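Local coordinates for protein Exo beta-1,2-glucooligosaccharide sophorohydrolase (non-reducing end) (Parabacteroides distasonis ATCC 8503, PDB 5Z06) that releases sophorose from the non-reducing end of linear beta-1,2-glucan and beta-1,2-glucooligosaccharides of four or more units, acting as an exo-type glycoside hydrolase, at residues Leu444-Ser449 and Trp463-Ile468; Ala491-Tyr496 and Asp551-Tyr556; Lys218-Tyr223 and Trp240-Thr245. One frame throughout, in Å; residues are numbered along the deposited sequence.

Interaction 1 of 3, residues Leu444-Ser449 and Trp463-Ile468; sequences LYWHWS and WNETMI
Beside a bound glycerol in the glycoamylase-like domain, the indole of W446 runs up against the side chains of E465 and T466. The six-membered ring does the touching: CH2 of W446 lies 3.5 Å from OE2 of E465, which sits in the indole plane at the ring's edge. OE2 leads, with CD of E465 behind it at 4.0 Å from CH2 of W446, and the carboxylate is turned nearly at a right angle to the indole (86°). E465 reaches there with CG lodged between its backbone N and carbonyl carbon (chi1 68°) and its chain bent at chi2. OE1 of E465 and ND2 of N464 hydrogen-bond one glycerol, probably from the crystallisation liquor, though it may mark a pocket. The domain belongs to the six-hairpin glycosidase clan, whose catalytic domains are (alpha/alpha)6 barrels. T466 is the N-cap residue of helix 467-475, and N464 forms an Asx turn just before it: OD1 of N464 accepts from the backbone N of T466 at 3.2 Å, and from OG1 of T466 at 2.9 Å on an in-plane lone pair. The methyl CG2 of T466 faces CZ3 of W446 at 4.1 Å, while V393 of helix 392-408 also packs against the indole.

Interaction 2 of 3, residues Ala491-Tyr496 and Asp551-Tyr556; sequences ASQEEY and DKYTNY
Y553 reaches A491 by its ring directly and by its hydroxyl through a water. Its CE2 lies 4.2 Å from CB of A491, a light apolar touch, while the water spans the polar side: it donates to O of A491 at 2.6 Å and bonds OH of Y553 at 2.8 Å, lying in the plane of the phenol ring at its edge. The amide of Q493 passes alongside, its plane turned 37° from the ring. NE2 of Q493 stays 3.8 Å from OH of Y553, a van der Waals neighbour only. The N-H groups of this amide work elsewhere: NE2 of Q493 bonds O of A491 at 2.9 Å in a nearly straight line (166°), from above the carbonyl plane, and also binds O of M512. The bend at chi2 (-61°) folds the Q493 chain back over its own segment to make this possible. With an alanine here, O of M512 and O of A491 would probably each lose a donor, and the turn after helix 485-490 would be freer to move.

Farther out, an ST turn, in which OG of S492 accepts from the backbone N of E494, shapes the 491-496 side. Y553 is steadied by K552, whose CG lies 3.6 Å over the centre of one ring face, and by Y487 of helix 485-490. The loop leading to helix 556-573 is built on D551: OD1 accepts from the backbone N atoms of Y553 and T554, an Asx turn widened to an Asx motif. OD2 of D551 accepts from OH of Y556 at 2.6 Å and also bonds OH of Y486. The direct contact is small, 96 Å² in all, and its polar link is water-mediated.

Interaction 3 of 3, residues Lys218-Tyr223 and Trp240-Thr245; sequences KYYRIY and WMNRYT
The two tyrosine rings in this contact, Y220 and Y244, are both approached obliquely from the facing segment, Y220 by polar atoms and Y244 by an aliphatic side chain. W209 meets the ring of Y220 with planes about 55° apart, and also touches Y244 and N242. OD1 of N242 comes within 3.9 Å of CE2 of Y220, with the amide plane steeply inclined to the ring (79°). The same oxygen is 4.0 Å from OH of Y220, too long for a hydrogen bond. The strands belong to a sandwich of three- and four-stranded antiparallel sheets with the strand order of a fibronectin type III domain: strand 219-225 comes from the larger sheet and strand 243-247 from the smaller, so the contact spans the hydrophobic interior between them. There I222 lies against Y244, its CG2 at 3.7 Å from CD2 of Y244 and its CD1 at 4.1 Å from CB of Y244. CG of Y244 is anti to the backbone N (chi1 170°), which lays the ring along I222 and against A235 and R237 of strand 232-237, while its hydroxyl bonds OD1 of D246.

In the fold
Interactions 1 and 2 are neighbours in the glycoamylase-like domain, their centres 15 Å apart, and they touch: CE of M467 packs at 3.6 Å on CZ of Y556. Helix 485-490 is common to both, since W490 covers N464 and T466 while Y486 and Y487 meet the 551-556 loop. Interaction 3 lies across the chain's centre, about 25 Å from interaction 1 and 33 Å from interaction 2 between nearest atoms. It is the most buried of the three and chiefly aliphatic-aromatic, joining two sheets. Interaction 1, partly buried, sets an indole edge against a glycerol-bound carboxylate, whereas interaction 2, the farthest from the chain's centre, is bridged by water.

Interaction 1 of 3, residues Leu444-Ser449 and Trp463-Ile468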
loop_
_atom_site.group_PDB
_atom_site.type_symbol
_atom_site.label_atom_id
_atom_site.label_comp_id
_atom_site.label_asym_id
_atom_site.label_seq_id
_atom_site.Cartn_x
_atom_site.Cartn_y
_atom_site.Cartn_z
ATOM N N LEU A 444 -20.002 8.805 -19.604
ATOM C CA LEU A 444 -19.193 7.624 -19.748
ATOM C C LEU A 444 -19.551 6.679 -18.633
ATOM O O LEU A 444 -19.974 7.115 -17.557
ATOM C CB LEU A 444 -17.687 7.959 -19.657
ATOM C CG LEU A 444 -17.083 8.628 -20.876
ATOM C CD1 LEU A 444 -15.677 9.134 -20.555
ATOM C CD2 LEU A 444 -17.053 7.640 -22.039
ATOM N N TYR A 445 -19.362 5.382 -18.891
ATOM C CA TYR A 445 -19.428 4.365 -17.866
ATOM C C TYR A 445 -18.048 3.873 -17.468
ATOM O O TYR A 445 -17.106 3.858 -18.277
ATOM C CB TYR A 445 -20.324 3.224 -18.293
ATOM C CG TYR A 445 -21.775 3.655 -18.252
ATOM C CD1 TYR A 445 -22.294 4.474 -19.249
ATOM C CD2 TYR A 445 -22.601 3.319 -17.180
ATOM C CE1 TYR A 445 -23.604 4.905 -19.208
ATOM C CE2 TYR A 445 -23.917 3.745 -17.139
ATOM C CZ TYR A 445 -24.409 4.525 -18.162
ATOM O OH TYR A 445 -25.696 4.981 -18.142
ATOM N N TRP A 446 -17.957 3.491 -16.199
ATOM C CA TRP A 446 -16.732 3.028 -15.576
ATOM C C TRP A 446 -16.302 1.695 -16.178
ATOM O O TRP A 446 -15.122 1.523 -16.516
ATOM C CB TRP A 446 -16.922 2.901 -14.054
ATOM C CG TRP A 446 -15.677 2.984 -13.256
ATOM C CD1 TRP A 446 -14.563 2.245 -13.411
ATOM C CD2 TRP A 446 -15.430 3.857 -12.152
ATOM N NE1 TRP A 446 -13.612 2.613 -12.491
ATOM C CE2 TRP A 446 -14.121 3.593 -11.695
ATOM C CE3 TRP A 446 -16.191 4.825 -11.493
ATOM C CZ2 TRP A 446 -13.537 4.282 -10.640
ATOM C CZ3 TRP A 446 -15.617 5.504 -10.427
ATOM C CH2 TRP A 446 -14.301 5.233 -10.013
ATOM N N HIS A 447 -17.246 0.770 -16.333
ATOM C CA HIS A 447 -16.885 -0.610 -16.656
ATOM C C HIS A 447 -17.625 -1.139 -17.844
ATOM O O HIS A 447 -18.749 -0.726 -18.112
ATOM C CB HIS A 447 -17.185 -1.549 -15.479
ATOM C CG HIS A 447 -16.645 -1.101 -14.149
ATOM N ND1 HIS A 447 -17.386 -0.346 -13.269
ATOM C CD2 HIS A 447 -15.486 -1.388 -13.509
ATOM C CE1 HIS A 447 -16.692 -0.146 -12.161
ATOM N NE2 HIS A 447 -15.536 -0.776 -12.280
ATOM N N TRP A 448 -17.010 -2.095 -18.533
ATOM C CA TRP A 448 -17.742 -2.928 -19.484
ATOM C C TRP A 448 -17.207 -4.328 -19.404
ATOM O O TRP A 448 -16.007 -4.526 -19.536
ATOM C CB TRP A 448 -17.623 -2.426 -20.931
ATOM C CG TRP A 448 -18.315 -3.363 -21.884
ATOM C CD1 TRP A 448 -19.641 -3.443 -22.101
ATOM C CD2 TRP A 448 -17.714 -4.357 -22.726
ATOM N NE1 TRP A 448 -19.924 -4.420 -23.018
ATOM C CE2 TRP A 448 -18.765 -5.001 -23.425
ATOM C CE3 TRP A 448 -16.396 -4.776 -22.946
ATOM C CZ2 TRP A 448 -18.550 -6.022 -24.347
ATOM C CZ3 TRP A 448 -16.167 -5.811 -23.867
ATOM C CH2 TRP A 448 -17.250 -6.418 -24.563
ATOM N N SER A 449 -18.103 -5.291 -19.202
ATOM C CA SER A 449 -17.733 -6.705 -19.068
ATOM C C SER A 449 -17.973 -7.448 -20.385
ATOM O O SER A 449 -19.021 -7.277 -20.972
ATOM C CB SER A 449 -18.552 -7.362 -17.966
ATOM O OG SER A 449 -18.505 -8.770 -18.082
ATOM N N TRP A 463 -17.657 15.934 -9.192
ATOM C CA TRP A 463 -16.248 15.866 -8.822
ATOM C C TRP A 463 -15.898 14.531 -8.188
ATOM O O TRP A 463 -16.492 14.115 -7.189
ATOM C CB TRP A 463 -15.911 16.949 -7.830
ATOM C CG TRP A 463 -14.520 16.855 -7.281
ATOM C CD1 TRP A 463 -14.145 16.487 -6.006
ATOM C CD2 TRP A 463 -13.315 17.097 -7.994
ATOM N NE1 TRP A 463 -12.782 16.522 -5.884
ATOM C CE2 TRP A 463 -12.240 16.888 -7.087
ATOM C CE3 TRP A 463 -13.032 17.491 -9.298
ATOM C CZ2 TRP A 463 -10.913 17.072 -7.453
ATOM C CZ3 TRP A 463 -11.697 17.676 -9.663
ATOM C CH2 TRP A 463 -10.663 17.471 -8.747
ATOM N N ASN A 464 -14.960 13.853 -8.827
ATOM C CA ASN A 464 -14.256 12.745 -8.243
ATOM C C ASN A 464 -12.913 12.606 -8.978
ATOM O O ASN A 464 -12.412 13.585 -9.538
ATOM C CB ASN A 464 -15.130 11.465 -8.215
ATOM C CG ASN A 464 -15.432 10.891 -9.583
ATOM O OD1 ASN A 464 -15.082 11.447 -10.625
ATOM N ND2 ASN A 464 -16.086 9.753 -9.578
ATOM N N GLU A 465 -12.349 11.412 -9.006
ATOM C CA GLU A 465 -10.998 11.207 -9.558
ATOM C C GLU A 465 -10.941 11.063 -11.059
ATOM O O GLU A 465 -9.836 10.941 -11.613
ATOM C CB GLU A 465 -10.366 9.942 -8.959
ATOM C CG GLU A 465 -10.993 8.607 -9.362
ATOM C CD GLU A 465 -11.960 8.068 -8.332
ATOM O OE1 GLU A 465 -12.769 8.852 -7.897
ATOM O OE2 GLU A 465 -11.951 6.883 -7.981
ATOM N N THR A 466 -12.109 11.054 -11.713
ATOM C CA THR A 466 -12.234 10.576 -13.065
ATOM C C THR A 466 -12.204 11.665 -14.123
ATOM O O THR A 466 -12.584 11.395 -15.259
ATOM C CB THR A 466 -13.522 9.739 -13.241
ATOM O OG1 THR A 466 -14.664 10.591 -13.331
ATOM C CG2 THR A 466 -13.688 8.750 -12.084
ATOM N N MET A 467 -11.739 12.881 -13.806
ATOM C CA MET A 467 -11.703 13.934 -14.844
ATOM C C MET A 467 -10.897 13.509 -16.087
ATOM O O MET A 467 -11.298 13.808 -17.220
ATOM C CB MET A 467 -11.128 15.245 -14.326
ATOM C CG MET A 467 -10.979 16.303 -15.424
ATOM S SD MET A 467 -10.411 17.908 -14.860
ATOM C CE MET A 467 -11.782 18.467 -13.870
ATOM N N ILE A 468 -9.778 12.831 -15.856
ATOM C CA ILE A 468 -8.862 12.464 -16.927
ATOM C C ILE A 468 -9.477 11.403 -17.828
ATOM O O ILE A 468 -9.092 11.278 -18.978
ATOM C CB ILE A 468 -7.497 11.954 -16.380
ATOM C CG1 ILE A 468 -6.423 11.946 -17.462
ATOM C CG2 ILE A 468 -7.600 10.555 -15.760
ATOM C CD1 ILE A 468 -5.880 13.304 -17.783
#

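Interaction 2 of 3, residues Ala491-Tyr496 and Asp551-Tyr556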
loop_
_atom_site.group_PDB
_atom_site.type_symbol
_atom_site.label_atom_id
_atom_site.label_comp_id
_atom_site.label_asym_id
_atom_site.label_seq_id
_atom_site.Cartn_x
_atom_site.Cartn_y
_atom_site.Cartn_z
ATOM N N ALA A 491 -19.463 16.818 -15.440
ATOM C CA ALA A 491 -20.073 17.921 -14.679
ATOM C C ALA A 491 -21.602 17.983 -14.864
ATOM O O ALA A 491 -22.191 19.051 -14.838
ATOM C CB ALA A 491 -19.423 19.242 -15.052
ATOM N N SER A 492 -22.214 16.827 -15.053
ATOM C CA SER A 492 -23.640 16.714 -15.257
ATOM C C SER A 492 -24.410 17.522 -14.226
ATOM O O SER A 492 -24.141 17.423 -13.023
ATOM C CB SER A 492 -24.077 15.259 -15.123
ATOM O OG SER A 492 -25.486 15.140 -15.260
ATOM N N GLN A 493 -25.372 18.304 -14.715
ATOM C CA GLN A 493 -26.310 19.004 -13.855
ATOM C C GLN A 493 -27.586 18.204 -13.574
ATOM O O GLN A 493 -28.449 18.686 -12.856
ATOM C CB GLN A 493 -26.636 20.366 -14.459
ATOM C CG GLN A 493 -25.408 21.243 -14.642
ATOM C CD GLN A 493 -24.735 21.534 -13.316
ATOM O OE1 GLN A 493 -25.284 22.240 -12.473
ATOM N NE2 GLN A 493 -23.555 20.958 -13.107
ATOM N N GLU A 494 -27.684 16.973 -14.075
ATOM C CA GLU A 494 -28.892 16.172 -13.893
ATOM C C GLU A 494 -29.126 15.830 -12.443
ATOM O O GLU A 494 -28.183 15.719 -11.661
ATOM C CB GLU A 494 -28.847 14.858 -14.667
ATOM C CG GLU A 494 -28.864 15.025 -16.168
ATOM C CD GLU A 494 -28.973 13.703 -16.904
ATOM O OE1 GLU A 494 -28.813 12.622 -16.274
ATOM O OE2 GLU A 494 -29.219 13.755 -18.125
ATOM N N GLU A 495 -30.409 15.668 -12.132
ATOM C CA GLU A 495 -30.905 15.168 -10.853
ATOM C C GLU A 495 -30.166 13.914 -10.391
ATOM O O GLU A 495 -29.724 13.841 -9.232
ATOM C CB GLU A 495 -32.439 14.922 -10.914
ATOM C CG GLU A 495 -32.943 13.746 -11.803
ATOM C CD GLU A 495 -32.480 13.777 -13.285
ATOM O OE1 GLU A 495 -32.810 14.757 -14.015
ATOM O OE2 GLU A 495 -31.772 12.820 -13.721
ATOM N N TYR A 496 -29.999 12.957 -11.307
ATOM C CA TYR A 496 -29.346 11.703 -10.995
ATOM C C TYR A 496 -27.907 11.970 -10.525
ATOM O O TYR A 496 -27.448 11.351 -9.565
ATOM C CB TYR A 496 -29.335 10.747 -12.202
ATOM C CG TYR A 496 -28.598 9.467 -11.886
ATOM C CD1 TYR A 496 -27.204 9.407 -11.972
ATOM C CD2 TYR A 496 -29.276 8.335 -11.446
ATOM C CE1 TYR A 496 -26.507 8.265 -11.637
ATOM C CE2 TYR A 496 -28.581 7.172 -11.134
ATOM C CZ TYR A 496 -27.189 7.154 -11.227
ATOM O OH TYR A 496 -26.462 6.035 -10.913
ATOM N N ASP A 551 -12.331 25.067 -16.898
ATOM C CA ASP A 551 -13.665 24.885 -17.479
ATOM C C ASP A 551 -14.491 26.147 -17.184
ATOM O O ASP A 551 -13.928 27.170 -16.751
ATOM C CB ASP A 551 -14.310 23.571 -16.991
ATOM C CG ASP A 551 -14.636 23.548 -15.496
ATOM O OD1 ASP A 551 -14.627 24.577 -14.790
ATOM O OD2 ASP A 551 -14.910 22.449 -15.019
ATOM N N LYS A 552 -15.803 26.100 -17.408
ATOM C CA LYS A 552 -16.624 27.295 -17.189
ATOM C C LYS A 552 -16.745 27.698 -15.706
ATOM O O LYS A 552 -17.035 28.841 -15.397
ATOM C CB LYS A 552 -17.984 27.145 -17.872
ATOM C CG LYS A 552 -19.013 26.252 -17.197
ATOM C CD LYS A 552 -20.100 25.803 -18.199
ATOM C CE LYS A 552 -21.524 25.802 -17.638
ATOM N NZ LYS A 552 -22.189 27.130 -17.806
ATOM N N TYR A 553 -16.455 26.764 -14.807
ATOM C CA TYR A 553 -16.565 26.967 -13.355
ATOM C C TYR A 553 -15.317 27.413 -12.624
ATOM O O TYR A 553 -15.393 28.246 -11.747
ATOM C CB TYR A 553 -16.981 25.662 -12.737
ATOM C CG TYR A 553 -18.213 25.114 -13.358
ATOM C CD1 TYR A 553 -19.402 25.830 -13.322
ATOM C CD2 TYR A 553 -18.202 23.897 -13.993
ATOM C CE1 TYR A 553 -20.561 25.324 -13.888
ATOM C CE2 TYR A 553 -19.351 23.381 -14.557
ATOM C CZ TYR A 553 -20.530 24.094 -14.500
ATOM O OH TYR A 553 -21.672 23.562 -15.066
ATOM N N THR A 554 -14.172 26.835 -12.957
ATOM C CA THR A 554 -12.949 27.127 -12.240
ATOM C C THR A 554 -11.749 26.705 -13.047
ATOM O O THR A 554 -11.840 25.816 -13.909
ATOM C CB THR A 554 -12.908 26.378 -10.859
ATOM O OG1 THR A 554 -11.727 26.737 -10.124
ATOM C CG2 THR A 554 -12.960 24.846 -11.027
ATOM N N ASN A 555 -10.625 27.332 -12.748
ATOM C CA ASN A 555 -9.328 26.770 -13.067
ATOM C C ASN A 555 -9.041 25.635 -12.053
ATOM O O ASN A 555 -9.301 25.805 -10.859
ATOM C CB ASN A 555 -8.281 27.829 -12.931
ATOM C CG ASN A 555 -6.904 27.273 -13.114
ATOM O OD1 ASN A 555 -6.186 27.015 -12.137
ATOM N ND2 ASN A 555 -6.541 27.021 -14.365
ATOM N N TYR A 556 -8.497 24.507 -12.512
ATOM C CA TYR A 556 -8.319 23.346 -11.627
ATOM C C TYR A 556 -7.121 23.387 -10.681
ATOM O O TYR A 556 -7.225 22.884 -9.579
ATOM C CB TYR A 556 -8.500 21.991 -12.369
ATOM C CG TYR A 556 -9.959 21.801 -12.508
ATOM C CD1 TYR A 556 -10.704 21.293 -11.463
ATOM C CD2 TYR A 556 -10.626 22.328 -13.590
ATOM C CE1 TYR A 556 -12.073 21.216 -11.530
ATOM C CE2 TYR A 556 -12.004 22.251 -13.683
ATOM C CZ TYR A 556 -12.727 21.707 -12.647
ATOM O OH TYR A 556 -14.091 21.633 -12.729
HETATM O O HOH W 1 -21.998 21.074 -16.385
#

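Interaction 3 of 3, residues Lys218-Tyr223 and Trp240-Thr245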
loop_
_atom_site.group_PDB
_atom_site.type_symbol
_atom_site.label_atom_id
_atom_site.label_comp_id
_atom_site.label_asym_id
_atom_site.label_seq_id
_atom_site.Cartn_x
_atom_site.Cartn_y
_atom_site.Cartn_z
ATOM N N LYS A 218 12.715 -19.050 3.920
ATOM C CA LYS A 218 11.695 -18.509 4.819
ATOM C C LYS A 218 11.784 -16.978 4.833
ATOM O O LYS A 218 10.801 -16.274 4.638
ATOM C CB LYS A 218 11.874 -19.082 6.223
ATOM C CG LYS A 218 10.673 -18.895 7.133
ATOM C CD LYS A 218 11.013 -19.282 8.563
ATOM C CE LYS A 218 9.851 -19.068 9.513
ATOM N NZ LYS A 218 8.731 -19.990 9.250
ATOM N N TYR A 219 12.982 -16.484 5.083
ATOM C CA TYR A 219 13.215 -15.061 5.147
ATOM C C TYR A 219 14.684 -14.799 5.097
ATOM O O TYR A 219 15.496 -15.717 5.196
ATOM C CB TYR A 219 12.592 -14.420 6.398
ATOM C CG TYR A 219 12.732 -15.135 7.746
ATOM C CD1 TYR A 219 13.977 -15.373 8.329
ATOM C CD2 TYR A 219 11.597 -15.468 8.487
ATOM C CE1 TYR A 219 14.081 -15.983 9.571
ATOM C CE2 TYR A 219 11.692 -16.071 9.727
ATOM C CZ TYR A 219 12.933 -16.321 10.266
ATOM O OH TYR A 219 13.009 -16.908 11.500
ATOM N N TYR A 220 15.013 -13.541 4.887
ATOM C CA TYR A 220 16.368 -13.065 5.049
ATOM C C TYR A 220 16.473 -12.512 6.455
ATOM O O TYR A 220 15.546 -11.860 6.923
ATOM C CB TYR A 220 16.664 -11.987 4.025
ATOM C CG TYR A 220 16.647 -12.518 2.622
ATOM C CD1 TYR A 220 17.757 -13.186 2.103
ATOM C CD2 TYR A 220 15.519 -12.369 1.817
ATOM C CE1 TYR A 220 17.751 -13.682 0.810
ATOM C CE2 TYR A 220 15.495 -12.861 0.523
ATOM C CZ TYR A 220 16.610 -13.511 0.016
ATOM O OH TYR A 220 16.568 -13.995 -1.273
ATOM N N ARG A 221 17.567 -12.807 7.138
ATOM C CA ARG A 221 17.844 -12.210 8.419
ATOM C C ARG A 221 18.862 -11.146 8.162
ATOM O O ARG A 221 19.890 -11.425 7.522
ATOM C CB ARG A 221 18.430 -13.225 9.396
ATOM C CG ARG A 221 17.499 -13.606 10.528
ATOM C CD ARG A 221 18.146 -14.605 11.477
ATOM N NE ARG A 221 17.132 -15.499 12.037
ATOM C CZ ARG A 221 17.317 -16.783 12.359
ATOM N NH1 ARG A 221 18.502 -17.382 12.193
ATOM N NH2 ARG A 221 16.292 -17.484 12.853
ATOM N N ILE A 222 18.613 -9.952 8.706
ATOM C CA ILE A 222 19.539 -8.839 8.548
ATOM C C ILE A 222 20.261 -8.623 9.873
ATOM O O ILE A 222 19.620 -8.557 10.926
ATOM C CB ILE A 222 18.842 -7.531 8.096
ATOM C CG1 ILE A 222 18.167 -7.725 6.729
ATOM C CG2 ILE A 222 19.845 -6.373 8.026
ATOM C CD1 ILE A 222 16.749 -8.231 6.808
ATOM N N TYR A 223 21.586 -8.507 9.778
ATOM C CA TYR A 223 22.472 -8.256 10.928
ATOM C C TYR A 223 23.107 -6.895 10.810
ATOM O O TYR A 223 23.498 -6.477 9.735
ATOM C CB TYR A 223 23.588 -9.302 11.013
ATOM C CG TYR A 223 23.072 -10.668 11.369
ATOM C CD1 TYR A 223 22.602 -11.518 10.375
ATOM C CD2 TYR A 223 23.014 -11.098 12.700
ATOM C CE1 TYR A 223 22.101 -12.763 10.684
ATOM C CE2 TYR A 223 22.518 -12.350 13.021
ATOM C CZ TYR A 223 22.066 -13.180 12.004
ATOM O OH TYR A 223 21.560 -14.417 12.294
ATOM N N TRP A 240 9.905 -11.870 -0.814
ATOM C CA TRP A 240 9.271 -10.836 -1.657
ATOM C C TRP A 240 9.827 -9.420 -1.454
ATOM O O TRP A 240 9.509 -8.511 -2.222
ATOM C CB TRP A 240 7.729 -10.830 -1.481
ATOM C CG TRP A 240 7.215 -10.815 -0.049
ATOM C CD1 TRP A 240 6.847 -11.907 0.699
ATOM C CD2 TRP A 240 6.989 -9.671 0.784
ATOM N NE1 TRP A 240 6.418 -11.504 1.949
ATOM C CE2 TRP A 240 6.498 -10.140 2.024
ATOM C CE3 TRP A 240 7.147 -8.300 0.603
ATOM C CZ2 TRP A 240 6.176 -9.279 3.079
ATOM C CZ3 TRP A 240 6.836 -7.440 1.654
ATOM C CH2 TRP A 240 6.350 -7.931 2.875
ATOM N N MET A 241 10.669 -9.232 -0.444
ATOM C CA MET A 241 11.363 -7.971 -0.251
ATOM C C MET A 241 12.879 -8.237 -0.221
ATOM O O MET A 241 13.387 -8.741 0.769
ATOM C CB MET A 241 10.843 -7.345 1.054
ATOM C CG MET A 241 11.226 -5.909 1.336
ATOM S SD MET A 241 10.742 -4.728 0.077
ATOM C CE MET A 241 8.967 -4.838 0.228
ATOM N N ASN A 242 13.586 -7.891 -1.301
ATOM C CA ASN A 242 15.056 -7.978 -1.389
ATOM C C ASN A 242 15.755 -6.703 -0.914
ATOM O O ASN A 242 16.762 -6.242 -1.483
ATOM C CB ASN A 242 15.489 -8.270 -2.826
ATOM C CG ASN A 242 14.972 -9.597 -3.324
ATOM O OD1 ASN A 242 14.887 -10.589 -2.576
ATOM N ND2 ASN A 242 14.606 -9.624 -4.594
ATOM N N ARG A 243 15.239 -6.166 0.173
ATOM C CA ARG A 243 15.544 -4.833 0.550
ATOM C C ARG A 243 15.232 -4.669 1.998
ATOM O O ARG A 243 14.247 -5.217 2.464
ATOM C CB ARG A 243 14.631 -3.913 -0.230
ATOM C CG ARG A 243 15.376 -2.739 -0.695
ATOM C CD ARG A 243 14.468 -1.722 -1.350
ATOM N NE ARG A 243 15.154 -1.316 -2.544
ATOM C CZ ARG A 243 16.291 -0.635 -2.577
ATOM N NH1 ARG A 243 16.873 -0.175 -1.478
ATOM N NH2 ARG A 243 16.820 -0.368 -3.749
ATOM N N TYR A 244 16.041 -3.899 2.706
ATOM C CA TYR A 244 15.740 -3.608 4.085
ATOM C C TYR A 244 16.071 -2.163 4.392
ATOM O O TYR A 244 17.131 -1.663 4.002
ATOM C CB TYR A 244 16.485 -4.557 5.018
ATOM C CG TYR A 244 16.371 -4.119 6.442
ATOM C CD1 TYR A 244 15.132 -4.102 7.076
ATOM C CD2 TYR A 244 17.486 -3.673 7.145
ATOM C CE1 TYR A 244 15.000 -3.668 8.380
ATOM C CE2 TYR A 244 17.373 -3.259 8.456
ATOM C CZ TYR A 244 16.137 -3.254 9.064
ATOM O OH TYR A 244 16.054 -2.830 10.351
ATOM N N THR A 245 15.131 -1.512 5.071
ATOM C CA THR A 245 15.245 -0.144 5.467
ATOM C C THR A 245 15.484 -0.095 6.965
ATOM O O THR A 245 14.600 -0.402 7.764
ATOM C CB THR A 245 13.989 0.628 5.052
ATOM O OG1 THR A 245 13.997 0.776 3.625
ATOM C CG2 THR A 245 13.956 1.998 5.699
#